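Acetyltransferase of GNAT family (Staphylococcus aureus subsp. aureus Mu50, PDB 3D8P) probably transfers an acetyl group from acetyl-coenzyme A to an amine or similar acceptor, as other members of the GNAT family do, though its own substrate is not established. Local coordinates at residues A3-E8 with L57-H62; I18-S23 with Q63-T68; H46-S51 with G70-D75; L117-K122 with R155-N160. All coordinates share one frame; numbering follows the deposited sequence.

Contact 1: residues A3-E8 with L57-H62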
loop_
_atom_site.group_PDB
_atom_site.type_symbol
_atom_site.label_atom_id
_atom_site.label_comp_id
_atom_site.label_asym_id
_atom_site.label_seq_id
_atom_site.Cartn_x
_atom_site.Cartn_y
_atom_site.Cartn_z
ATOM N N ALA A 3 -1.385 -19.002 10.301
ATOM C CA ALA A 3 -0.013 -18.436 10.311
ATOM C C ALA A 3 -0.041 -16.899 10.350
ATOM O O ALA A 3 0.748 -16.301 11.075
ATOM C CB ALA A 3 0.802 -18.941 9.093
ATOM N N ILE A 4 -0.965 -16.279 9.605
ATOM C CA ILE A 4 -1.004 -14.805 9.414
ATOM C C ILE A 4 -2.347 -14.142 9.766
ATOM O O ILE A 4 -3.404 -14.684 9.462
ATOM C CB ILE A 4 -0.639 -14.468 7.939
ATOM C CG1 ILE A 4 0.756 -15.017 7.605
ATOM C CG2 ILE A 4 -0.711 -12.985 7.654
ATOM C CD1 ILE A 4 1.851 -14.605 8.562
ATOM N N ASN A 5 -2.286 -12.973 10.411
ATOM C CA ASN A 5 -3.466 -12.165 10.778
ATOM C C ASN A 5 -3.301 -10.747 10.254
ATOM O O ASN A 5 -2.181 -10.258 10.180
ATOM C CB ASN A 5 -3.584 -12.065 12.292
ATOM C CG ASN A 5 -3.273 -13.358 12.968
ATOM O OD1 ASN A 5 -3.878 -14.388 12.652
ATOM N ND2 ASN A 5 -2.306 -13.332 13.896
ATOM N N ILE A 6 -4.413 -10.092 9.928
ATOM C CA ILE A 6 -4.394 -8.708 9.449
ATOM C C ILE A 6 -4.959 -7.838 10.568
ATOM O O ILE A 6 -6.048 -8.086 11.045
ATOM C CB ILE A 6 -5.221 -8.478 8.130
ATOM C CG1 ILE A 6 -4.837 -9.455 7.019
ATOM C CG2 ILE A 6 -5.059 -7.057 7.604
ATOM C CD1 ILE A 6 -3.440 -9.374 6.573
ATOM N N ILE A 7 -4.201 -6.823 10.973
ATOM C CA ILE A 7 -4.627 -5.876 11.987
ATOM C C ILE A 7 -4.450 -4.451 11.474
ATOM O O ILE A 7 -3.733 -4.199 10.502
ATOM C CB ILE A 7 -3.819 -6.028 13.297
ATOM C CG1 ILE A 7 -2.308 -5.826 13.033
ATOM C CG2 ILE A 7 -4.158 -7.385 13.957
ATOM C CD1 ILE A 7 -1.466 -5.629 14.270
ATOM N N GLU A 8 -5.124 -3.514 12.118
ATOM C CA GLU A 8 -4.915 -2.129 11.815
ATOM C C GLU A 8 -3.587 -1.737 12.448
ATOM O O GLU A 8 -3.196 -2.257 13.509
ATOM C CB GLU A 8 -6.039 -1.266 12.376
ATOM C CG GLU A 8 -5.967 0.186 11.883
ATOM C CD GLU A 8 -7.225 0.989 12.191
ATOM O OE1 GLU A 8 -7.408 1.398 13.362
ATOM O OE2 GLU A 8 -8.005 1.252 11.244
ATOM N N LEU A 57 -1.674 -4.093 8.713
ATOM C CA LEU A 57 -0.458 -4.882 8.837
ATOM C C LEU A 57 -0.810 -6.350 8.805
ATOM O O LEU A 57 -1.743 -6.782 9.475
ATOM C CB LEU A 57 0.244 -4.604 10.170
ATOM C CG LEU A 57 0.545 -3.145 10.483
ATOM C CD1 LEU A 57 1.175 -3.030 11.847
ATOM C CD2 LEU A 57 1.440 -2.531 9.394
ATOM N N ALA A 58 -0.050 -7.114 8.032
ATOM C CA ALA A 58 -0.105 -8.565 8.091
ATOM C C ALA A 58 0.976 -8.918 9.101
ATOM O O ALA A 58 2.130 -8.460 8.977
ATOM C CB ALA A 58 0.182 -9.177 6.748
ATOM N N ILE A 59 0.595 -9.701 10.116
ATOM C CA ILE A 59 1.496 -10.053 11.180
ATOM C C ILE A 59 1.536 -11.571 11.389
ATOM O O ILE A 59 0.561 -12.281 11.157
ATOM C CB ILE A 59 1.125 -9.300 12.504
ATOM C CG1 ILE A 59 -0.261 -9.720 13.016
ATOM C CG2 ILE A 59 1.189 -7.771 12.304
ATOM C CD1 ILE A 59 -0.589 -9.234 14.449
ATOM N N ASN A 60 2.676 -12.061 11.845
ATOM C CA ASN A 60 2.838 -13.483 12.086
ATOM C C ASN A 60 2.451 -13.843 13.532
ATOM O O ASN A 60 1.869 -13.019 14.255
ATOM C CB ASN A 60 4.269 -13.904 11.714
ATOM C CG ASN A 60 5.332 -13.292 12.611
ATOM O OD1 ASN A 60 5.035 -12.651 13.619
ATOM N ND2 ASN A 60 6.593 -13.522 12.255
ATOM N N ASN A 61 2.754 -15.073 13.937
ATOM C CA ASN A 61 2.426 -15.579 15.272
ATOM C C ASN A 61 3.120 -14.818 16.404
ATOM O O ASN A 61 2.625 -14.774 17.528
ATOM C CB ASN A 61 2.751 -17.090 15.357
ATOM C CG ASN A 61 4.262 -17.390 15.253
ATOM O OD1 ASN A 61 4.955 -16.903 14.349
ATOM N ND2 ASN A 61 4.770 -18.201 16.187
ATOM N N HIS A 62 4.271 -14.227 16.097
ATOM C CA HIS A 62 5.020 -13.407 17.046
ATOM C C HIS A 62 4.583 -11.933 17.013
ATOM O O HIS A 62 5.134 -11.088 17.728
ATOM C CB HIS A 62 6.506 -13.569 16.764
ATOM C CG HIS A 62 7.006 -14.949 17.061
ATOM N ND1 HIS A 62 7.201 -15.404 18.351
ATOM C CD2 HIS A 62 7.321 -15.984 16.246
ATOM C CE1 HIS A 62 7.627 -16.653 18.317
ATOM N NE2 HIS A 62 7.707 -17.031 17.052
HETATM O O HOH W 1 3.494 -17.239 11.728
#

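Contact 2: residues I18-S23 with Q63-T68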
loop_
_atom_site.group_PDB
_atom_site.type_symbol
_atom_site.label_atom_id
_atom_site.label_comp_id
_atom_site.label_asym_id
_atom_site.label_seq_id
_atom_site.Cartn_x
_atom_site.Cartn_y
_atom_site.Cartn_z
ATOM N N ILE A 18 8.716 1.262 9.700
ATOM C CA ILE A 18 9.729 2.006 8.959
ATOM C C ILE A 18 10.958 1.147 8.584
ATOM O O ILE A 18 11.381 1.167 7.419
ATOM C CB ILE A 18 10.142 3.273 9.703
ATOM C CG1 ILE A 18 8.939 4.228 9.782
ATOM C CG2 ILE A 18 11.303 3.955 8.979
ATOM C CD1 ILE A 18 9.100 5.338 10.801
ATOM N N GLU A 19 11.520 0.387 9.522
ATOM C CA GLU A 19 12.643 -0.507 9.196
ATOM C C GLU A 19 12.297 -1.606 8.189
ATOM O O GLU A 19 13.140 -1.986 7.370
ATOM C CB GLU A 19 13.210 -1.169 10.434
ATOM C CG GLU A 19 14.463 -1.995 10.136
ATOM N N PHE A 20 11.068 -2.116 8.266
ATOM C CA PHE A 20 10.549 -3.126 7.333
ATOM C C PHE A 20 10.483 -2.586 5.914
ATOM O O PHE A 20 11.023 -3.166 4.992
ATOM C CB PHE A 20 9.152 -3.588 7.795
ATOM C CG PHE A 20 8.469 -4.556 6.868
ATOM C CD1 PHE A 20 8.767 -5.906 6.912
ATOM C CD2 PHE A 20 7.511 -4.123 5.972
ATOM C CE1 PHE A 20 8.128 -6.789 6.072
ATOM C CE2 PHE A 20 6.872 -5.010 5.130
ATOM C CZ PHE A 20 7.175 -6.339 5.187
ATOM N N ILE A 21 9.803 -1.466 5.735
ATOM C CA ILE A 21 9.667 -0.867 4.427
ATOM C C ILE A 21 11.058 -0.491 3.858
ATOM O O ILE A 21 11.406 -0.885 2.742
ATOM C CB ILE A 21 8.682 0.332 4.501
ATOM C CG1 ILE A 21 7.265 -0.198 4.776
ATOM C CG2 ILE A 21 8.722 1.132 3.231
ATOM C CD1 ILE A 21 6.132 0.845 4.801
ATOM N N LEU A 22 11.860 0.231 4.640
ATOM C CA LEU A 22 13.187 0.656 4.216
ATOM C C LEU A 22 14.150 -0.471 3.845
ATOM O O LEU A 22 14.949 -0.300 2.926
ATOM C CB LEU A 22 13.856 1.524 5.298
ATOM C CG LEU A 22 13.376 2.966 5.493
ATOM C CD1 LEU A 22 14.067 3.599 6.737
ATOM C CD2 LEU A 22 13.632 3.777 4.241
ATOM N N SER A 23 14.115 -1.593 4.564
ATOM C CA SER A 23 14.993 -2.735 4.235
ATOM C C SER A 23 14.631 -3.320 2.866
ATOM O O SER A 23 15.513 -3.621 2.074
ATOM C CB SER A 23 14.953 -3.836 5.317
ATOM O OG SER A 23 13.685 -4.502 5.324
ATOM N N GLN A 63 3.568 -11.676 16.195
ATOM C CA GLN A 63 2.962 -10.360 15.980
ATOM C C GLN A 63 3.908 -9.345 15.286
ATOM O O GLN A 63 3.765 -8.120 15.422
ATOM C CB GLN A 63 2.345 -9.858 17.296
ATOM C CG GLN A 63 1.344 -10.879 17.849
ATOM C CD GLN A 63 0.550 -10.384 19.038
ATOM O OE1 GLN A 63 -0.029 -9.299 18.998
ATOM N NE2 GLN A 63 0.502 -11.197 20.114
ATOM N N ASN A 64 4.877 -9.867 14.549
ATOM C CA ASN A 64 5.753 -9.017 13.771
ATOM C C ASN A 64 5.191 -8.806 12.389
ATOM O O ASN A 64 4.506 -9.666 11.853
ATOM C CB ASN A 64 7.128 -9.627 13.661
ATOM C CG ASN A 64 7.835 -9.655 14.987
ATOM O OD1 ASN A 64 8.271 -10.704 15.413
ATOM N ND2 ASN A 64 7.915 -8.499 15.664
ATOM N N ILE A 65 5.535 -7.666 11.813
ATOM C CA ILE A 65 5.079 -7.272 10.494
ATOM C C ILE A 65 5.703 -8.148 9.434
ATOM O O ILE A 65 6.927 -8.284 9.381
ATOM C CB ILE A 65 5.447 -5.759 10.182
ATOM C CG1 ILE A 65 4.723 -4.823 11.158
ATOM C CG2 ILE A 65 5.091 -5.415 8.707
ATOM C CD1 ILE A 65 5.125 -3.360 11.108
ATOM N N VAL A 66 4.852 -8.773 8.615
ATOM C CA VAL A 66 5.303 -9.520 7.444
ATOM C C VAL A 66 4.695 -8.914 6.152
ATOM O O VAL A 66 5.057 -9.307 5.056
ATOM C CB VAL A 66 5.069 -11.079 7.566
ATOM C CG1 VAL A 66 5.836 -11.664 8.757
ATOM C CG2 VAL A 66 3.591 -11.445 7.623
ATOM N N GLY A 67 3.802 -7.930 6.298
ATOM C CA GLY A 67 3.234 -7.232 5.194
ATOM C C GLY A 67 2.549 -5.930 5.597
ATOM O O GLY A 67 2.129 -5.740 6.760
ATOM N N THR A 68 2.425 -5.028 4.625
ATOM C CA THR A 68 1.821 -3.727 4.863
ATOM C C THR A 68 0.976 -3.291 3.681
ATOM O O THR A 68 1.206 -3.721 2.536
ATOM C CB THR A 68 2.907 -2.606 5.124
ATOM O OG1 THR A 68 3.719 -2.442 3.964
ATOM C CG2 THR A 68 3.806 -2.945 6.341
#

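Contact 3: residues H46-S51 with G70-D75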
loop_
_atom_site.group_PDB
_atom_site.type_symbol
_atom_site.label_atom_id
_atom_site.label_comp_id
_atom_site.label_asym_id
_atom_site.label_seq_id
_atom_site.Cartn_x
_atom_site.Cartn_y
_atom_site.Cartn_z
ATOM N N HIS A 46 -2.097 9.990 11.717
ATOM C CA HIS A 46 -2.504 11.252 11.172
ATOM C C HIS A 46 -2.677 11.196 9.650
ATOM O O HIS A 46 -3.715 11.604 9.121
ATOM C CB HIS A 46 -1.521 12.340 11.554
ATOM C CG HIS A 46 -1.845 13.656 10.949
ATOM N ND1 HIS A 46 -1.192 14.135 9.837
ATOM C CD2 HIS A 46 -2.787 14.575 11.262
ATOM C CE1 HIS A 46 -1.711 15.301 9.495
ATOM N NE2 HIS A 46 -2.670 15.598 10.355
ATOM N N ASN A 47 -1.680 10.667 8.951
ATOM C CA ASN A 47 -1.727 10.669 7.472
ATOM C C ASN A 47 -2.692 9.668 6.848
ATOM O O ASN A 47 -3.216 9.947 5.786
ATOM C CB ASN A 47 -0.337 10.487 6.857
ATOM C CG ASN A 47 0.615 11.581 7.268
ATOM O OD1 ASN A 47 1.717 11.306 7.710
ATOM N ND2 ASN A 47 0.165 12.817 7.200
ATOM N N TYR A 48 -2.944 8.545 7.513
ATOM C CA TYR A 48 -3.785 7.469 6.952
ATOM C C TYR A 48 -5.076 7.246 7.704
ATOM O O TYR A 48 -6.130 7.295 7.102
ATOM C CB TYR A 48 -3.015 6.141 6.899
ATOM C CG TYR A 48 -1.875 6.159 5.918
ATOM C CD1 TYR A 48 -2.075 5.791 4.587
ATOM C CD2 TYR A 48 -0.594 6.564 6.307
ATOM C CE1 TYR A 48 -1.013 5.808 3.660
ATOM C CE2 TYR A 48 0.452 6.590 5.412
ATOM C CZ TYR A 48 0.228 6.200 4.071
ATOM O OH TYR A 48 1.256 6.208 3.156
ATOM N N LEU A 49 -4.995 7.004 9.013
ATOM C CA LEU A 49 -6.167 6.632 9.783
ATOM C C LEU A 49 -7.114 7.784 10.062
ATOM O O LEU A 49 -8.307 7.624 9.911
ATOM C CB LEU A 49 -5.774 5.933 11.087
ATOM C CG LEU A 49 -4.815 4.737 10.967
ATOM C CD1 LEU A 49 -4.694 3.990 12.313
ATOM C CD2 LEU A 49 -5.210 3.796 9.833
ATOM N N ASN A 50 -6.590 8.946 10.437
ATOM C CA ASN A 50 -7.423 10.078 10.828
ATOM C C ASN A 50 -7.968 10.874 9.667
ATOM O O ASN A 50 -8.841 11.728 9.846
ATOM C CB ASN A 50 -6.637 11.034 11.736
ATOM C CG ASN A 50 -6.308 10.431 13.072
ATOM O OD1 ASN A 50 -6.808 9.351 13.418
ATOM N ND2 ASN A 50 -5.465 11.131 13.854
ATOM N N SER A 51 -7.420 10.600 8.488
ATOM C CA SER A 51 -7.735 11.312 7.273
ATOM C C SER A 51 -8.787 10.601 6.454
ATOM O O SER A 51 -9.066 11.020 5.362
ATOM C CB SER A 51 -6.459 11.421 6.420
ATOM O OG SER A 51 -5.950 10.139 6.019
ATOM N N GLY A 70 -1.353 0.517 2.682
ATOM C CA GLY A 70 -1.991 1.776 3.025
ATOM C C GLY A 70 -2.958 2.246 1.945
ATOM O O GLY A 70 -2.861 1.849 0.784
ATOM N N LEU A 71 -3.894 3.095 2.344
ATOM C CA LEU A 71 -4.822 3.712 1.422
ATOM C C LEU A 71 -5.064 5.136 1.848
ATOM O O LEU A 71 -5.352 5.406 3.045
ATOM C CB LEU A 71 -6.176 2.980 1.393
ATOM C CG LEU A 71 -7.153 3.436 0.294
ATOM C CD1 LEU A 71 -6.994 2.632 -0.994
ATOM C CD2 LEU A 71 -8.582 3.391 0.730
ATOM N N ILE A 72 -4.950 6.060 0.893
ATOM C CA ILE A 72 -5.419 7.427 1.134
ATOM C C ILE A 72 -6.696 7.696 0.348
ATOM O O ILE A 72 -6.903 7.213 -0.755
ATOM C CB ILE A 72 -4.352 8.551 0.893
ATOM C CG1 ILE A 72 -3.849 8.547 -0.537
ATOM C CG2 ILE A 72 -3.184 8.410 1.895
ATOM C CD1 ILE A 72 -3.124 9.843 -0.958
ATOM N N ARG A 73 -7.548 8.503 0.942
ATOM C CA ARG A 73 -8.767 8.922 0.338
ATOM C C ARG A 73 -8.554 10.196 -0.501
ATOM O O ARG A 73 -7.969 11.162 -0.036
ATOM C CB ARG A 73 -9.813 9.122 1.437
ATOM C CG ARG A 73 -11.137 9.540 0.883
ATOM C CD ARG A 73 -12.292 9.063 1.702
ATOM N NE ARG A 73 -13.490 9.085 0.861
ATOM C CZ ARG A 73 -14.604 8.403 1.110
ATOM N NH1 ARG A 73 -14.684 7.617 2.179
ATOM N NH2 ARG A 73 -15.634 8.497 0.271
ATOM N N LEU A 74 -9.003 10.169 -1.757
ATOM C CA LEU A 74 -8.885 11.319 -2.675
ATOM C C LEU A 74 -10.225 12.015 -2.744
ATOM O O LEU A 74 -11.144 11.588 -2.076
ATOM C CB LEU A 74 -8.516 10.845 -4.074
ATOM C CG LEU A 74 -7.293 9.945 -4.226
ATOM C CD1 LEU A 74 -7.117 9.651 -5.718
ATOM C CD2 LEU A 74 -6.038 10.603 -3.581
ATOM N N ASP A 75 -10.336 13.074 -3.549
ATOM C CA ASP A 75 -11.637 13.724 -3.816
ATOM C C ASP A 75 -12.492 12.808 -4.721
ATOM O O ASP A 75 -11.993 11.853 -5.289
ATOM C CB ASP A 75 -11.461 15.088 -4.525
ATOM C CG ASP A 75 -12.650 16.050 -4.303
ATOM O OD1 ASP A 75 -13.633 15.703 -3.594
ATOM O OD2 ASP A 75 -12.601 17.194 -4.812
HETATM O O HOH W 2 -6.894 9.646 3.465
#

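Contact 4: residues L117-K122 with R155-N160. With EDO (1,2-ethanediol), chain G; EDO (1,2-ethanediol), chain F.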
loop_
_atom_site.group_PDB
_atom_site.type_symbol
_atom_site.label_atom_id
_atom_site.label_comp_id
_atom_site.label_asym_id
_atom_site.label_seq_id
_atom_site.Cartn_x
_atom_site.Cartn_y
_atom_site.Cartn_z
ATOM N N LEU A 117 -3.121 3.791 -8.101
ATOM C CA LEU A 117 -1.800 3.660 -7.509
ATOM C C LEU A 117 -0.747 4.030 -8.531
ATOM O O LEU A 117 -0.969 3.931 -9.733
ATOM C CB LEU A 117 -1.555 2.242 -6.954
ATOM C CG LEU A 117 -1.385 1.044 -7.883
ATOM C CD1 LEU A 117 0.050 0.868 -8.311
ATOM C CD2 LEU A 117 -1.903 -0.208 -7.251
ATOM N N GLY A 118 0.392 4.486 -8.024
ATOM C CA GLY A 118 1.599 4.681 -8.809
ATOM C C GLY A 118 2.654 3.776 -8.179
ATOM O O GLY A 118 2.657 3.565 -6.967
ATOM N N THR A 119 3.550 3.242 -8.993
ATOM C CA THR A 119 4.629 2.398 -8.513
ATOM C C THR A 119 5.842 2.578 -9.444
ATOM O O THR A 119 5.753 3.231 -10.471
ATOM C CB THR A 119 4.150 0.926 -8.353
ATOM O OG1 THR A 119 5.148 0.168 -7.669
ATOM C CG2 THR A 119 3.802 0.279 -9.695
ATOM N N ILE A 120 6.981 1.980 -9.106
ATOM C CA ILE A 120 8.223 2.154 -9.882
ATOM C C ILE A 120 8.444 0.898 -10.719
ATOM O O ILE A 120 7.958 -0.169 -10.332
ATOM C CB ILE A 120 9.436 2.377 -8.946
ATOM C CG1 ILE A 120 9.140 3.454 -7.890
ATOM C CG2 ILE A 120 10.656 2.783 -9.748
ATOM C CD1 ILE A 120 9.082 4.884 -8.453
ATOM N N ASP A 121 9.183 0.989 -11.833
ATOM C CA ASP A 121 9.340 -0.178 -12.689
ATOM C C ASP A 121 10.172 -1.263 -12.004
ATOM O O ASP A 121 10.096 -2.430 -12.394
ATOM C CB ASP A 121 9.935 0.210 -14.052
ATOM C CG ASP A 121 9.282 -0.539 -15.201
ATOM O OD1 ASP A 121 8.357 -1.332 -14.915
ATOM O OD2 ASP A 121 9.670 -0.325 -16.374
ATOM N N LYS A 122 10.947 -0.870 -10.982
ATOM C CA LYS A 122 11.846 -1.775 -10.234
ATOM C C LYS A 122 11.064 -2.846 -9.459
ATOM O O LYS A 122 11.586 -3.933 -9.212
ATOM C CB LYS A 122 12.740 -0.988 -9.245
ATOM C CG LYS A 122 13.822 -0.101 -9.876
ATOM N N ARG A 155 4.761 4.032 -13.228
ATOM C CA ARG A 155 3.703 3.157 -13.730
ATOM C C ARG A 155 2.475 3.408 -12.877
ATOM O O ARG A 155 2.569 3.484 -11.630
ATOM C CB ARG A 155 4.099 1.667 -13.674
ATOM C CG ARG A 155 5.433 1.273 -14.357
ATOM C CD ARG A 155 5.329 1.030 -15.832
ATOM N NE ARG A 155 4.468 -0.109 -16.147
ATOM C CZ ARG A 155 4.855 -1.355 -16.416
ATOM N NH1 ARG A 155 6.133 -1.724 -16.388
ATOM N NH2 ARG A 155 3.929 -2.254 -16.716
ATOM N N PHE A 156 1.324 3.539 -13.534
ATOM C CA PHE A 156 0.068 3.895 -12.858
ATOM C C PHE A 156 -1.020 2.900 -13.161
ATOM O O PHE A 156 -1.101 2.384 -14.257
ATOM C CB PHE A 156 -0.372 5.322 -13.242
ATOM C CG PHE A 156 0.669 6.339 -12.944
ATOM C CD1 PHE A 156 0.820 6.827 -11.640
ATOM C CD2 PHE A 156 1.545 6.741 -13.930
ATOM C CE1 PHE A 156 1.836 7.734 -11.344
ATOM C CE2 PHE A 156 2.583 7.609 -13.641
ATOM C CZ PHE A 156 2.702 8.133 -12.359
ATOM N N TYR A 157 -1.860 2.646 -12.179
ATOM C CA TYR A 157 -2.890 1.653 -12.296
ATOM C C TYR A 157 -4.175 2.097 -11.601
ATOM O O TYR A 157 -4.170 2.984 -10.763
ATOM C CB TYR A 157 -2.420 0.319 -11.695
ATOM C CG TYR A 157 -1.247 -0.332 -12.367
ATOM C CD1 TYR A 157 0.055 0.029 -12.033
ATOM C CD2 TYR A 157 -1.420 -1.329 -13.310
ATOM C CE1 TYR A 157 1.159 -0.585 -12.636
ATOM C CE2 TYR A 157 -0.316 -1.962 -13.908
ATOM C CZ TYR A 157 0.961 -1.573 -13.567
ATOM O OH TYR A 157 2.056 -2.156 -14.150
ATOM N N TYR A 158 -5.273 1.457 -11.983
ATOM C CA TYR A 158 -6.580 1.723 -11.422
ATOM C C TYR A 158 -7.403 0.429 -11.351
ATOM O O TYR A 158 -7.406 -0.390 -12.267
ATOM C CB TYR A 158 -7.351 2.803 -12.213
ATOM C CG TYR A 158 -8.776 3.015 -11.712
ATOM C CD1 TYR A 158 -9.044 3.833 -10.628
ATOM C CD2 TYR A 158 -9.854 2.382 -12.340
ATOM C CE1 TYR A 158 -10.366 4.004 -10.161
ATOM C CE2 TYR A 158 -11.151 2.540 -11.894
ATOM C CZ TYR A 158 -11.403 3.358 -10.793
ATOM O OH TYR A 158 -12.701 3.536 -10.367
ATOM N N ARG A 159 -8.079 0.268 -10.220
ATOM C CA ARG A 159 -9.019 -0.797 -10.022
ATOM C C ARG A 159 -10.352 -0.197 -9.650
ATOM O O ARG A 159 -10.457 0.530 -8.668
ATOM C CB ARG A 159 -8.588 -1.739 -8.900
ATOM C CG ARG A 159 -9.645 -2.799 -8.612
ATOM C CD ARG A 159 -9.096 -3.979 -7.843
ATOM N NE ARG A 159 -10.163 -4.935 -7.555
ATOM C CZ ARG A 159 -10.017 -6.035 -6.821
ATOM N NH1 ARG A 159 -8.855 -6.348 -6.269
ATOM N NH2 ARG A 159 -11.063 -6.810 -6.601
ATOM N N ASN A 160 -11.355 -0.510 -10.450
ATOM C CA ASN A 160 -12.727 -0.099 -10.226
ATOM C C ASN A 160 -13.414 -1.022 -9.241
ATOM O O ASN A 160 -13.355 -2.247 -9.379
ATOM C CB ASN A 160 -13.524 -0.157 -11.518
ATOM C CG ASN A 160 -14.791 0.676 -11.451
ATOM O OD1 ASN A 160 -14.727 1.903 -11.255
ATOM N ND2 ASN A 160 -15.950 0.024 -11.646
HETATM C C1 EDO G . 1.314 1.495 -4.520
HETATM O O1 EDO G . 2.525 2.235 -4.452
HETATM C C2 EDO G . 1.171 0.575 -3.324
HETATM O O2 EDO G . 2.482 0.300 -2.860
HETATM C C1 EDO F . 5.683 -1.468 -3.726
HETATM O O1 EDO F . 4.849 -0.696 -2.843
HETATM C C2 EDO F . 4.860 -2.102 -4.832
HETATM O O2 EDO F . 4.348 -1.094 -5.725
#

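Contact 1: residues A3-E8 with L57-H62
N5 and I7 pair with I59 and L57 in an antiparallel ladder, the axes of strands 5-8 and 57-59 approaching to 4.7 Å with 139° between their directions. Four backbone bonds close the two hydrogen-bonded pairs; the shortest runs from L57 N to I7 O, 2.7 Å and nearly straight at 172°. Between them lies the non-hydrogen-bonded pair of I6 and A58, where the CA of I6 comes 3.3 Å from the O of L57 in a CA-H...O contact.

The side chains then sort onto two faces. On the face of I7, L57 and I59, the beta-branched I7 and I59 suit extended strands, and their CD1 methyls reach across to each other. I7 CG1 lies between the backbone N and carbonyl carbon (chi1 59°), and the CD1 beyond it meets I59 CD1 at 3.7 Å, the two side chains crossing at about a right angle. Y13 covers all three residues. On the other face small A58 receives larger partners: its CB is 3.6 Å from I6 CD1 and 4.0 Å from I4 CG2, with I95 and L99 of helix 95-109 packing over this layer. Where the pairing stops, water 1 takes over, donating to A3 O at 3.0 Å and accepting from N61 N. This is the antiparallel start of the GNAT sheet, in which the N-terminal strand forms one border, with helices packed on both faces.

Contact 2: residues I18-S23 with Q63-T68
F20 of helix 14-28 lays its ring against I65 and T68, at the start of strand 65-73. One face of the ring is met by I65 CG2, which stands 3.8 Å from the ring centroid and only 8° off its normal, a well-centred CH-pi contact. T68 presents its methyl rather than its hydroxyl: CG2 is 3.9 Å from F20 CE2, and the two side chains run past one another with opposite headings. At the far end of the ring, CZ comes 3.6 Å from V66 O, approaching obliquely.

The ring gets there because CG is anti to the backbone N (chi1 176°), carrying it off the helix toward the strand. I65 likewise has CG2 anti to its own N, which brings that methyl to the ring. The next residue, I21, adds a lighter touch, its CD1 4.2 Å from T68 OG1.

In the next shell, T68 OG1 is hydrogen-bonded to K83 O, which leaves CG2 for the phenyl ring. Two residues, V66 and G67, stand opposite the single A58, the pattern of a classic bulge, while the carboxylate of E16 receives a hydrogen bond from I65 N. F85 lies against F20, I21 and T68. Between F20, I21 and the strand the chemistry is dispersion and CH-pi contact, which depends on shape fit; a directional tie of the same helix to this strand comes from E16.

Contact 3: residues H46-S51 with G70-D75
Y48 carries the close-packed half of this contact, reaching from helix 44-49 across G70, L71 and I72 of strand 65-73. Its CG is anti to the carbonyl carbon (chi1 -67°), which starts the ring toward the strand. The ring edge takes the backbone: L71 O lies near the ring plane, 3.6 Å from CD1, where the slightly positive ring hydrogens can meet a carbonyl oxygen. I72 CG2 comes obliquely to CE1 at 3.8 Å. G70 suits its place because it has no side chain, and its CA lies 4.2 Å from Y48 CE1. The phenol is fixed at its far end by a hydrogen bond between its OH group and D40 OD2, and F55 meets the ring edge-to-face.

Toward S51 and R73 the two segments draw apart, S51 O and R73 CB being 4.4 Å from each other, and a solvent molecule fills in. Water 2 donates to S51 OG at 2.8 Å and accepts from R73 N, also at 2.8 Å. S51 OG turns back to the preceding backbone, 2.8 Å from N47 O and 3.0 Å from Y48 O, two acceptors between which its proton is not settled. R73 leads its charged tip away, to N77 OD1 and Q110 O. The chemistry thus changes along the contact, from an aromatic edge fitted to the strand by close packing to a water-mediated link that can satisfy the R73 amide without direct contact between the backbones.

Contact 4: residues L117-K122 with R155-N160
L117 and T119 each form a hydrogen-bonded antiparallel pair, with Y157 and R155 respectively. All four amides and carbonyls of these pairs are thereby engaged, the shortest bond being T119 N to R155 O at 2.8 Å. Between them, G118 faces F156 as the non-hydrogen-bonded pair; lacking a side chain, it lets F156 CD1 come 3.6 Å from its CA.

G118 O points instead to a bound 1,2-ethanediol, whose O1 donates to it at 2.8 Å. T119 OG1 lies beside a second diol, in a bond modelled too short to be taken at face value. T119 CG2 turns to Y157, 4.0 Å from CE1, while Y157 OH is hydrogen-bonded to Q127 NE2. R155 meets D121 at its guanidinium edge: NH1 makes a salt bridge to D121 OD1 at 2.7 Å, weak as a hydrogen bond at 126° and provisional, as D121 has two conformers; NE has a second acid, E137.

Between them the diols, probably from the crystallisation liquor, also bond to M84, on the neighbouring parallel strand 78-86, and to Y130. Strand 155-160 lies between 114-119 and 136-138, antiparallel to both, the strand order 5-7-6 of the GNAT fold, and the diols probably occupy part of the cleft where relatives bind acetyl-coenzyme A.

How the contacts relate
One sheet joins all four contacts. Contacts 1 and 2, with centres about 11 Å apart, touch directly: strand 54-59 passes the ladder on to strand 65-73, A58 O lying 2.8 Å from V66 N. Strand 65-73 then serves contact 2 near its start and contact 3 near its end, about 19 Å between centres. The touch between contacts 1 and 3 is E8 OE1 against L49 CD1, at 3.9 Å. Contact 4 lies beyond strand 78-86, on the opposite side of the chain's centre from contacts 1 and 2; its nearest atoms are about 7 Å from contact 3. Its diols mark the probable cofactor cleft. The calcium ion at D34, D36 and D37 is about 13 Å from the I21 side chain.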